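Local coordinates for protein aminotransferase (Streptomyces pactum, PDB 4ZM4) that belongs to the class-III aminotransferases, enzymes that work with pyridoxal 5'-phosphate, and pairs with a second copy of itself, at residues 61-66 and 425-430. The protein carries 1 engineered substitution. Numbering follows the deposited sequence.
Sequences IDLNMG and TAHTRD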
loop_
_atom_site.group_PDB
_atom_site.type_symbol
_atom_site.label_atom_id
_atom_site.label_comp_id
_atom_site.label_asym_id
_atom_site.label_seq_id
_atom_site.Cartn_x
_atom_site.Cartn_y
_atom_site.Cartn_z
ATOM N N ILE B 61 -10.162 17.866 -20.230
ATOM C CA ILE B 61 -11.239 17.349 -19.423
ATOM C C ILE B 61 -11.009 15.873 -19.205
ATOM O O ILE B 61 -10.900 15.107 -20.162
ATOM C CB ILE B 61 -12.601 17.565 -20.097
ATOM C CG1 ILE B 61 -12.919 19.063 -20.180
ATOM C CG2 ILE B 61 -13.704 16.885 -19.303
ATOM C CD1 ILE B 61 -14.016 19.389 -21.184
ATOM N N ASP B 62 -10.912 15.474 -17.939
ATOM C CA ASP B 62 -10.599 14.105 -17.555
ATOM C C ASP B 62 -11.857 13.324 -17.258
ATOM O O ASP B 62 -12.623 13.703 -16.367
ATOM C CB ASP B 62 -9.699 14.141 -16.325
ATOM C CG ASP B 62 -8.916 12.824 -16.102
ATOM O OD1 ASP B 62 -9.280 11.811 -16.692
ATOM O OD2 ASP B 62 -7.942 12.837 -15.340
ATOM N N LEU B 63 -12.113 12.249 -18.019
ATOM C CA LEU B 63 -13.257 11.367 -17.740
ATOM C C LEU B 63 -12.826 10.145 -16.917
ATOM O O LEU B 63 -13.670 9.406 -16.411
ATOM C CB LEU B 63 -13.926 10.916 -19.033
ATOM C CG LEU B 63 -14.461 12.022 -19.925
ATOM C CD1 LEU B 63 -15.077 11.412 -21.153
ATOM C CD2 LEU B 63 -15.468 12.915 -19.208
ATOM N N ASN B 64 -11.514 9.957 -16.779
ATOM C CA ASN B 64 -10.946 8.849 -16.017
ATOM C C ASN B 64 -10.777 9.184 -14.525
ATOM O O ASN B 64 -10.981 8.341 -13.680
ATOM C CB ASN B 64 -9.590 8.498 -16.628
ATOM C CG ASN B 64 -8.998 7.236 -16.052
ATOM O OD1 ASN B 64 -9.563 6.152 -16.184
ATOM N ND2 ASN B 64 -7.828 7.365 -15.420
ATOM N N MET B 65 -10.350 10.405 -14.228
ATOM C CA MET B 65 -10.280 10.911 -12.858
ATOM C C MET B 65 -9.453 10.096 -11.869
ATOM O O MET B 65 -9.809 9.987 -10.670
ATOM C CB MET B 65 -11.710 11.110 -12.314
ATOM C CG MET B 65 -12.516 12.146 -13.094
ATOM S SD MET B 65 -11.818 13.812 -13.135
ATOM C CE MET B 65 -11.714 14.216 -11.392
ATOM N N GLY B 66 -8.343 9.536 -12.341
ATOM C CA GLY B 66 -7.440 8.823 -11.444
ATOM C C GLY B 66 -8.010 7.573 -10.867
ATOM O O GLY B 66 -7.648 7.146 -9.767
ATOM N N THR B 425 -18.768 15.351 -9.354
ATOM C CA THR B 425 -19.678 16.505 -9.270
ATOM C C THR B 425 -19.106 17.660 -10.043
ATOM O O THR B 425 -19.826 18.619 -10.346
ATOM C CB THR B 425 -19.923 16.937 -7.817
ATOM O OG1 THR B 425 -18.675 17.215 -7.202
ATOM C CG2 THR B 425 -20.620 15.824 -7.036
ATOM N N ALA B 426 -17.823 17.581 -10.396
ATOM C CA ALA B 426 -17.199 18.620 -11.233
ATOM C C ALA B 426 -17.528 18.464 -12.712
ATOM O O ALA B 426 -17.254 19.372 -13.509
ATOM C CB ALA B 426 -15.696 18.634 -11.049
ATOM N N HIS B 427 -18.101 17.327 -13.089
ATOM C CA HIS B 427 -18.585 17.137 -14.461
ATOM C C HIS B 427 -20.011 17.713 -14.582
ATOM O O HIS B 427 -20.986 16.987 -14.576
ATOM C CB HIS B 427 -18.562 15.680 -14.848
ATOM C CG HIS B 427 -17.179 15.129 -15.009
ATOM N ND1 HIS B 427 -16.457 14.611 -13.959
ATOM C CD2 HIS B 427 -16.391 15.007 -16.102
ATOM C CE1 HIS B 427 -15.282 14.196 -14.397
ATOM N NE2 HIS B 427 -15.212 14.438 -15.687
ATOM N N THR B 428 -20.082 19.044 -14.645
ATOM C CA THR B 428 -21.347 19.806 -14.713
ATOM C C THR B 428 -21.947 19.632 -16.098
ATOM O O THR B 428 -21.331 19.015 -16.964
ATOM C CB THR B 428 -21.085 21.308 -14.516
ATOM O OG1 THR B 428 -20.246 21.764 -15.569
ATOM C CG2 THR B 428 -20.391 21.596 -13.190
ATOM N N ARG B 429 -23.136 20.172 -16.309
ATOM C CA ARG B 429 -23.745 20.157 -17.649
ATOM C C ARG B 429 -22.853 20.797 -18.713
ATOM O O ARG B 429 -22.733 20.257 -19.809
ATOM C CB ARG B 429 -25.124 20.842 -17.677
ATOM C CG ARG B 429 -26.310 19.884 -17.524
ATOM C CD ARG B 429 -26.982 19.967 -16.156
ATOM N NE ARG B 429 -27.714 18.745 -15.829
ATOM C CZ ARG B 429 -27.279 17.762 -15.035
ATOM N NH1 ARG B 429 -26.079 17.813 -14.441
ATOM N NH2 ARG B 429 -28.070 16.713 -14.832
ATOM N N ASP B 430 -22.241 21.934 -18.411
ATOM C CA ASP B 430 -21.454 22.626 -19.429
ATOM C C ASP B 430 -20.257 21.761 -19.842
ATOM O O ASP B 430 -19.941 21.677 -21.027
ATOM C CB ASP B 430 -20.956 24.006 -18.958
ATOM C CG ASP B 430 -22.096 25.039 -18.758
ATOM O OD1 ASP B 430 -21.836 26.065 -18.092
ATOM O OD2 ASP B 430 -23.221 24.866 -19.295
#
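Where strand 59-62 runs out into a turn, H427, from the loop leading into the C-terminal helix 429-444, sets the edge of its imidazole against the turn and is the one residue of 425-430 that comes within 4.5 Å of 61-66. Its NE2 gives a hydrogen bond to the backbone O of D62 (2.8 Å), with the oxygen almost in the plane of the ring and the N-H...O angle bent to 147°. The other ring nitrogen, ND1, is hydrogen-bonded to S424 OG, a partner on each nitrogen, which probably holds the rotation of the ring. With CG anti to the carbonyl carbon (chi1 -70°) and the ring turned across that bond, H427 reaches 61-66 although the backbones stay apart, CA of L63 lying 8.5 Å from CA of H427. M65 lines the ring's edge: its CG lies 3.7 Å from H427 CE1, and the bend at chi2 (-60°) brings SD round to the same edge in a sulfur-aromatic contact, 4.8 Å from the ring centroid. L63 comes in obliquely, CD2 3.8 Å from H427 NE2. The turn is shaped by D62, whose OD1 accepts from the backbone N of N64 (2.9 Å) and of M65 (3.0 Å), both on one face of the carboxylate, while OD2 is hydrogen-bonded to Y74 OH. Across the join, T428 sits at the N-cap of helix 429-444, its OG1 weakly hydrogen-bonded to V431 N; the helix packs on I61 and L63 through V435. An Asx turn and Asx motif, tied by a histidine, thus join the end of strand 59-62 to the loop before the last helix in this class-III aminotransferase fold.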